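Side-chain contacts in hypothetical protein PAE2307 (PDB 1WVQ), which probably acts as an adenosine-specific kinase and carries a stably phosphorylated histidine: residues A[19-24]-A[118-123]; A[59-64]-A[76-81]; A[87-92]-A[101-106]. One frame throughout, in Å; residues are numbered along the deposited sequence.

All three contacts use apolar side chains, with no hydrogen bond across any of them, and all involve the five-stranded sheet. Interaction 1 is the most central, joining strand 20-25 of that sheet to strand 120-128 of the second, three-stranded sheet. Interactions 2 and 3 lay helices on strands: interaction 2 sets helix 68-81 against the outermost strand 60-65 and includes an exposed lysine, whereas in interaction 3 I103 of helix 96-104 packs on F87 and I89 of strand 87-92, all buried. Strands 20-25 and 87-92 are neighbours, so interactions 1 and 3 share backbone pairing. Interaction 2 meets both, through I23 CD1 to L77 CD2 (3.8 Å) and C78 SG to V88 CG2 (3.7 Å).

Interaction 1 of 3, residues A[19-24]-A[118-123]; sequences TNVIIG and NPLKVI
A buried, wholly apolar sheet-on-sheet contact joins V21 and I23 of strand 20-25 to L120 and V122 of strand 120-128, close to the centre of the chain. The two strands belong to different sheets, and their axes pass 10.8 Å apart with 12° between their directions. In each extended strand every second side chain, V21 and I23 on one and L120 and V122 on the other, faces the opposing sheet, and the contacts across these two segments are all between side chains. L120 and I23 contribute equally, each touching two residues of the facing strand. The CD2 methyl of L120 is 3.8 Å from V21 CG1, where the two side chains cross obliquely, and 3.9 Å from I23 CD1, which it meets tip to tip. I23 is extended: CG1 stands anti to its own carbonyl carbon (chi1 -54°) and the chain then continues straight (chi2 174°), carrying CD1 far enough to touch V122 CG2 as well, at 4.0 Å. One methyl of I23 thus bridges two residues of the facing strand.

The principle is that of two layered beta sheets: the three-stranded antiparallel sheet covers part of one face of the five-stranded antiparallel sheet, and helix 68-81 lies on the same face beside it. I22 points the other way, onto helix 96-104, so a single strand serves both faces of its sheet. On the second sheet L120 also packs against V137 and D139 of strand 131-139. Just before strand 120-128, N118 points away from strand 20-25, and its ND2 donates a hydrogen bond to the phosphohistidine side chain of a second subunit.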
# COMPACT_ATOMS: atom_id res chain seq x y z
N THR A 19 -6.85 26.40 -6.16
CA THR A 19 -7.31 25.05 -6.46
C THR A 19 -6.20 24.23 -7.09
O THR A 19 -5.20 24.77 -7.57
CB THR A 19 -8.50 25.03 -7.45
OG1 THR A 19 -8.06 25.37 -8.77
CG2 THR A 19 -9.57 26.00 -7.02
N ASN A 20 -6.39 22.92 -7.06
CA ASN A 20 -5.47 21.98 -7.68
C ASN A 20 -6.36 21.04 -8.45
O ASN A 20 -7.51 20.82 -8.08
CB ASN A 20 -4.68 21.18 -6.65
CG ASN A 20 -3.46 21.91 -6.14
OD1 ASN A 20 -3.55 22.74 -5.23
ND2 ASN A 20 -2.31 21.61 -6.72
N VAL A 21 -5.84 20.50 -9.54
CA VAL A 21 -6.60 19.56 -10.35
C VAL A 21 -5.85 18.24 -10.39
O VAL A 21 -4.61 18.21 -10.38
CB VAL A 21 -6.82 20.10 -11.79
CG1 VAL A 21 -5.51 20.10 -12.58
CG2 VAL A 21 -7.88 19.26 -12.51
N ILE A 22 -6.61 17.15 -10.38
CA ILE A 22 -6.05 15.80 -10.46
C ILE A 22 -6.85 15.15 -11.58
O ILE A 22 -8.08 15.13 -11.54
CB ILE A 22 -6.26 15.01 -9.14
CG1 ILE A 22 -5.48 15.69 -8.01
CG2 ILE A 22 -5.76 13.58 -9.30
CD1 ILE A 22 -5.81 15.14 -6.62
N ILE A 23 -6.15 14.66 -12.60
CA ILE A 23 -6.79 14.02 -13.74
C ILE A 23 -6.23 12.61 -13.87
O ILE A 23 -5.02 12.41 -13.77
CB ILE A 23 -6.52 14.80 -15.05
CG1 ILE A 23 -6.91 16.27 -14.87
CG2 ILE A 23 -7.29 14.18 -16.22
CD1 ILE A 23 -6.53 17.15 -16.04
N GLY A 24 -7.11 11.65 -14.09
CA GLY A 24 -6.67 10.27 -14.23
C GLY A 24 -7.59 9.39 -15.04
O GLY A 24 -8.48 9.87 -15.74
N ASN A 118 -0.53 24.26 -11.86
CA ASN A 118 0.11 25.02 -12.95
C ASN A 118 -0.70 25.06 -14.22
O ASN A 118 -1.67 24.32 -14.38
CB ASN A 118 1.44 24.38 -13.35
CG ASN A 118 2.43 24.36 -12.24
OD1 ASN A 118 2.52 25.30 -11.47
ND2 ASN A 118 3.20 23.28 -12.16
N PRO A 119 -0.31 25.94 -15.16
CA PRO A 119 -1.04 26.01 -16.42
C PRO A 119 -0.90 24.57 -16.92
O PRO A 119 0.16 23.95 -16.77
CB PRO A 119 -0.21 26.99 -17.24
CG PRO A 119 0.26 27.95 -16.20
CD PRO A 119 0.68 27.03 -15.06
N LEU A 120 -1.96 24.02 -17.49
CA LEU A 120 -1.93 22.64 -17.93
C LEU A 120 -2.75 22.40 -19.19
O LEU A 120 -3.79 23.02 -19.39
CB LEU A 120 -2.46 21.77 -16.79
CG LEU A 120 -2.73 20.28 -16.98
CD1 LEU A 120 -1.44 19.48 -17.01
CD2 LEU A 120 -3.62 19.80 -15.84
N LYS A 121 -2.25 21.50 -20.03
CA LYS A 121 -2.94 21.12 -21.26
C LYS A 121 -3.02 19.61 -21.28
O LYS A 121 -2.12 18.92 -20.79
CB LYS A 121 -2.16 21.59 -22.50
CG LYS A 121 -1.87 23.07 -22.57
CD LYS A 121 -3.12 23.87 -22.93
CE LYS A 121 -2.76 25.31 -23.25
NZ LYS A 121 -3.95 26.07 -23.69
N VAL A 122 -4.10 19.08 -21.84
CA VAL A 122 -4.27 17.64 -21.95
C VAL A 122 -4.27 17.33 -23.44
O VAL A 122 -4.98 17.98 -24.20
CB VAL A 122 -5.61 17.16 -21.36
CG1 VAL A 122 -5.76 15.66 -21.54
CG2 VAL A 122 -5.69 17.52 -19.89
N ILE A 123 -3.47 16.36 -23.85
CA ILE A 123 -3.42 15.97 -25.25
C ILE A 123 -4.35 14.79 -25.43
O ILE A 123 -4.20 13.75 -24.79
CB ILE A 123 -2.00 15.55 -25.69
CG1 ILE A 123 -1.00 16.67 -25.37
CG2 ILE A 123 -1.99 15.25 -27.19
CD1 ILE A 123 0.44 16.28 -25.63

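Interaction 2 of 3, residues A[59-64]-A[76-81]; sequences RLVRHE and DLCKKI
V61 places CG1 anti to its backbone N (chi1 175°), while C78 turns SG anti to its own carbonyl carbon (chi1 -85°), and it is the CB of the cysteine that comes closest to the valine. V61 CG1 lies 3.8 Å from C78 CB and a little farther, 4.3 Å, from C78 SG; the sulfur also packs on V88, on a strand further into the sheet. The other valine methyl, CG2, is turned toward the aliphatic start of K79 and approaches its CG at 4.4 Å, a looser contact at the border of the core. From there K79 leads its ammonium end away from the strand. Polar groups nearby lie aside from this apolar patch: the H63 ring has V61 O in its plane at its edge, and its ND1 and NE2 are engaged by R71 and by E147 O of a third subunit. That subunit also extends the sheet, since L60 and V61 pair with one of its strands in parallel fashion.

Between V61 and C78 the backbones come as close as 7.0 Å, measured CA to CA, which the small cysteine side chain permits. A51 of strand 47-53 touches both residues. The arrangement is that of a split beta-alpha-beta crossover: helix 68-81 follows strand 60-65, packs across the sheet and leads into the parallel strand 87-92, with strand 47-53 antiparallel between them.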
# COMPACT_ATOMS: atom_id res chain seq x y z
N ARG A 59 -23.27 6.23 -20.69
CA ARG A 59 -22.13 7.10 -21.01
C ARG A 59 -22.29 8.51 -20.46
O ARG A 59 -22.08 9.50 -21.17
CB ARG A 59 -21.96 7.17 -22.53
CG ARG A 59 -21.50 5.86 -23.15
CD ARG A 59 -21.82 5.81 -24.64
NE ARG A 59 -21.17 6.86 -25.41
CZ ARG A 59 -21.32 7.02 -26.72
NH1 ARG A 59 -22.11 6.19 -27.39
NH2 ARG A 59 -20.67 7.98 -27.36
N LEU A 60 -22.63 8.61 -19.19
CA LEU A 60 -22.82 9.91 -18.57
C LEU A 60 -21.64 10.34 -17.71
O LEU A 60 -20.93 9.50 -17.15
CB LEU A 60 -24.08 9.91 -17.70
CG LEU A 60 -25.39 9.59 -18.42
CD1 LEU A 60 -26.46 9.30 -17.40
CD2 LEU A 60 -25.77 10.76 -19.33
N VAL A 61 -21.44 11.64 -17.64
CA VAL A 61 -20.39 12.18 -16.79
C VAL A 61 -21.02 12.10 -15.40
O VAL A 61 -21.96 12.84 -15.09
CB VAL A 61 -20.07 13.65 -17.13
CG1 VAL A 61 -19.06 14.20 -16.13
CG2 VAL A 61 -19.53 13.75 -18.54
N ARG A 62 -20.52 11.18 -14.59
CA ARG A 62 -21.02 10.97 -13.24
C ARG A 62 -20.28 11.93 -12.31
O ARG A 62 -19.08 12.16 -12.49
CB ARG A 62 -20.78 9.52 -12.82
CG ARG A 62 -21.33 8.50 -13.80
CD ARG A 62 -22.85 8.49 -13.80
NE ARG A 62 -23.39 7.50 -14.74
CZ ARG A 62 -24.64 7.07 -14.73
NH1 ARG A 62 -25.50 7.52 -13.82
NH2 ARG A 62 -25.03 6.17 -15.62
N HIS A 63 -20.97 12.48 -11.32
CA HIS A 63 -20.31 13.43 -10.44
C HIS A 63 -20.82 13.50 -9.01
O HIS A 63 -21.94 13.10 -8.72
CB HIS A 63 -20.40 14.83 -11.06
CG HIS A 63 -21.80 15.30 -11.30
ND1 HIS A 63 -22.43 16.22 -10.49
CD2 HIS A 63 -22.69 14.99 -12.27
CE1 HIS A 63 -23.64 16.46 -10.96
NE2 HIS A 63 -23.82 15.73 -12.04
N GLU A 64 -19.96 14.00 -8.14
CA GLU A 64 -20.24 14.21 -6.72
C GLU A 64 -19.44 15.45 -6.33
O GLU A 64 -18.39 15.72 -6.93
CB GLU A 64 -19.77 13.03 -5.87
CG GLU A 64 -20.49 11.70 -6.10
CD GLU A 64 -21.96 11.73 -5.69
OE1 GLU A 64 -22.34 12.61 -4.89
OE2 GLU A 64 -22.72 10.86 -6.17
N ASP A 76 -17.19 20.17 -16.57
CA ASP A 76 -16.81 20.82 -17.82
C ASP A 76 -15.54 20.25 -18.42
O ASP A 76 -15.46 20.06 -19.63
CB ASP A 76 -16.68 22.33 -17.63
CG ASP A 76 -18.02 23.00 -17.35
OD1 ASP A 76 -19.06 22.38 -17.67
OD2 ASP A 76 -18.04 24.14 -16.82
N LEU A 77 -14.54 19.95 -17.60
CA LEU A 77 -13.31 19.40 -18.14
C LEU A 77 -13.55 18.00 -18.71
O LEU A 77 -12.96 17.63 -19.72
CB LEU A 77 -12.20 19.36 -17.08
CG LEU A 77 -10.82 18.99 -17.63
CD1 LEU A 77 -10.42 19.98 -18.72
CD2 LEU A 77 -9.79 18.99 -16.51
N CYS A 78 -14.41 17.23 -18.05
CA CYS A 78 -14.72 15.88 -18.53
C CYS A 78 -15.40 15.97 -19.90
O CYS A 78 -15.12 15.17 -20.79
CB CYS A 78 -15.64 15.14 -17.55
SG CYS A 78 -14.76 14.30 -16.21
N LYS A 79 -16.29 16.95 -20.06
CA LYS A 79 -16.99 17.14 -21.33
C LYS A 79 -16.03 17.56 -22.44
O LYS A 79 -16.21 17.16 -23.59
CB LYS A 79 -18.09 18.19 -21.17
CG LYS A 79 -19.25 17.72 -20.31
CD LYS A 79 -20.20 18.85 -19.93
CE LYS A 79 -20.94 19.42 -21.12
NZ LYS A 79 -21.88 20.51 -20.71
N LYS A 80 -15.02 18.35 -22.11
CA LYS A 80 -14.06 18.80 -23.11
C LYS A 80 -13.08 17.69 -23.50
O LYS A 80 -12.79 17.49 -24.68
CB LYS A 80 -13.28 20.01 -22.60
CG LYS A 80 -14.15 21.22 -22.29
CD LYS A 80 -13.31 22.45 -22.04
CE LYS A 80 -14.12 23.54 -21.35
NZ LYS A 80 -15.40 23.84 -22.05
N ILE A 81 -12.57 16.97 -22.50
CA ILE A 81 -11.65 15.87 -22.77
C ILE A 81 -12.43 14.80 -23.53
O ILE A 81 -11.94 14.23 -24.51
CB ILE A 81 -11.06 15.31 -21.45
CG1 ILE A 81 -10.11 16.35 -20.83
CG2 ILE A 81 -10.31 14.00 -21.72
CD1 ILE A 81 -9.54 15.93 -19.47

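Interaction 3 of 3, residues A[87-92]-A[101-106]; sequences FVIYIR and NAIKNV
I89 and I103 meet end to end, methyl on methyl, with I89 CD1 3.8 Å from I103 CD1. They belong to a split beta-alpha-beta unit, in which strand 87-92 passes into helix 96-104 and then into the parallel strand 111-116, strand 20-25 lying antiparallel between the two. The isoleucines illustrate how matched conformations can span a wide helix-to-sheet gap. Each sends CG1 anti to its carbonyl carbon (chi1 -63° in I89 and -67° in I103) and keeps the second torsion extended. The two CD1 atoms are therefore carried to the far ends of their side chains, and contact is made although the nearest CA atoms, those of the same pair, are 10.5 Å apart.

F87 reaches the same helix residue from a different first torsion, chi1 66°, opposite in sign to that of the two isoleucines. Its ring reaches toward I103 and brings F87 CZ to 4.3 Å from the branch methyl I103 CG2, an oblique and rather loose approach. I103 consequently uses both of its methyls against the strand, CD1 on the isoleucine and CG2 on the phenylalanine. L35 of helix 31-40 packs on both F87 and I103, while L39 touches I89, so helix 31-40 adds to the apolar cluster on this face of the sheet.

Away from the strand, the helix turns polar groups toward its neighbours in the six-chain assembly. K104 extends its whole chain, and its NZ donates to K104 O and V109 O of a second subunit; the same nitrogen bonds N101 OD1 at 2.9 Å, nearly along the C=O axis of the amide.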
# COMPACT_ATOMS: atom_id res chain seq x y z
N PHE A 87 -11.24 10.60 -15.28
CA PHE A 87 -11.88 11.27 -14.15
C PHE A 87 -11.12 12.57 -13.88
O PHE A 87 -9.93 12.68 -14.17
CB PHE A 87 -11.93 10.38 -12.89
CG PHE A 87 -10.58 10.06 -12.29
CD1 PHE A 87 -9.94 10.95 -11.42
CD2 PHE A 87 -9.97 8.83 -12.54
CE1 PHE A 87 -8.72 10.61 -10.82
CE2 PHE A 87 -8.75 8.49 -11.95
CZ PHE A 87 -8.13 9.38 -11.09
N VAL A 88 -11.83 13.55 -13.34
CA VAL A 88 -11.25 14.85 -13.02
C VAL A 88 -11.66 15.25 -11.61
O VAL A 88 -12.82 15.10 -11.23
CB VAL A 88 -11.76 15.96 -13.99
CG1 VAL A 88 -11.20 17.32 -13.57
CG2 VAL A 88 -11.35 15.64 -15.42
N ILE A 89 -10.70 15.75 -10.84
CA ILE A 89 -10.95 16.18 -9.47
C ILE A 89 -10.38 17.58 -9.28
O ILE A 89 -9.24 17.85 -9.66
CB ILE A 89 -10.24 15.27 -8.44
CG1 ILE A 89 -10.79 13.84 -8.52
CG2 ILE A 89 -10.42 15.84 -7.03
CD1 ILE A 89 -9.96 12.84 -7.74
N TYR A 90 -11.19 18.48 -8.72
CA TYR A 90 -10.73 19.83 -8.40
C TYR A 90 -10.89 19.93 -6.88
O TYR A 90 -11.94 19.58 -6.33
CB TYR A 90 -11.59 20.91 -9.08
CG TYR A 90 -11.17 21.25 -10.50
CD1 TYR A 90 -11.70 20.57 -11.59
CD2 TYR A 90 -10.27 22.29 -10.74
CE1 TYR A 90 -11.35 20.91 -12.90
CE2 TYR A 90 -9.91 22.64 -12.05
CZ TYR A 90 -10.47 21.95 -13.12
OH TYR A 90 -10.17 22.33 -14.42
N ILE A 91 -9.83 20.39 -6.21
CA ILE A 91 -9.86 20.52 -4.76
C ILE A 91 -9.38 21.86 -4.23
O ILE A 91 -8.49 22.50 -4.80
CB ILE A 91 -8.99 19.45 -4.06
CG1 ILE A 91 -7.60 19.40 -4.71
CG2 ILE A 91 -9.68 18.10 -4.09
CD1 ILE A 91 -6.60 18.55 -3.93
N ARG A 92 -10.00 22.26 -3.13
CA ARG A 92 -9.68 23.48 -2.39
C ARG A 92 -9.57 23.04 -0.93
O ARG A 92 -10.20 22.05 -0.53
CB ARG A 92 -10.79 24.53 -2.49
CG ARG A 92 -10.85 25.33 -3.78
CD ARG A 92 -11.99 26.35 -3.68
NE ARG A 92 -12.23 27.08 -4.92
CZ ARG A 92 -11.47 28.08 -5.38
NH1 ARG A 92 -10.40 28.49 -4.70
NH2 ARG A 92 -11.78 28.67 -6.53
N ASN A 101 -2.37 9.29 -2.28
CA ASN A 101 -2.19 7.85 -2.06
C ASN A 101 -3.52 7.12 -1.90
O ASN A 101 -3.66 5.97 -2.32
CB ASN A 101 -1.26 7.61 -0.87
CG ASN A 101 0.20 7.85 -1.22
OD1 ASN A 101 0.53 8.18 -2.36
ND2 ASN A 101 1.08 7.68 -0.24
N ALA A 102 -4.52 7.80 -1.33
CA ALA A 102 -5.83 7.18 -1.19
C ALA A 102 -6.39 6.97 -2.59
O ALA A 102 -6.97 5.93 -2.90
CB ALA A 102 -6.75 8.08 -0.37
N ILE A 103 -6.19 7.96 -3.46
CA ILE A 103 -6.68 7.84 -4.83
C ILE A 103 -5.99 6.70 -5.58
O ILE A 103 -6.65 5.93 -6.28
CB ILE A 103 -6.49 9.16 -5.58
CG1 ILE A 103 -7.41 10.22 -4.97
CG2 ILE A 103 -6.80 8.97 -7.07
CD1 ILE A 103 -7.14 11.62 -5.49
N LYS A 104 -4.68 6.58 -5.42
CA LYS A 104 -3.92 5.52 -6.08
C LYS A 104 -4.42 4.13 -5.70
O LYS A 104 -4.40 3.21 -6.51
CB LYS A 104 -2.43 5.60 -5.71
CG LYS A 104 -1.70 6.87 -6.13
CD LYS A 104 -0.30 6.86 -5.54
CE LYS A 104 0.41 8.18 -5.74
NZ LYS A 104 1.71 8.24 -5.00
N ASN A 105 -4.86 4.00 -4.45
CA ASN A 105 -5.33 2.74 -3.89
C ASN A 105 -6.78 2.39 -4.14
O ASN A 105 -7.24 1.34 -3.69
CB ASN A 105 -5.05 2.71 -2.39
CG ASN A 105 -3.57 2.79 -2.07
OD1 ASN A 105 -3.18 3.11 -0.94
ND2 ASN A 105 -2.73 2.49 -3.05
N VAL A 106 -7.52 3.26 -4.82
CA VAL A 106 -8.91 2.95 -5.14
C VAL A 106 -8.77 1.87 -6.21
O VAL A 106 -8.13 2.09 -7.23
CB VAL A 106 -9.64 4.17 -5.70
CG1 VAL A 106 -10.96 3.74 -6.33
CG2 VAL A 106 -9.89 5.19 -4.59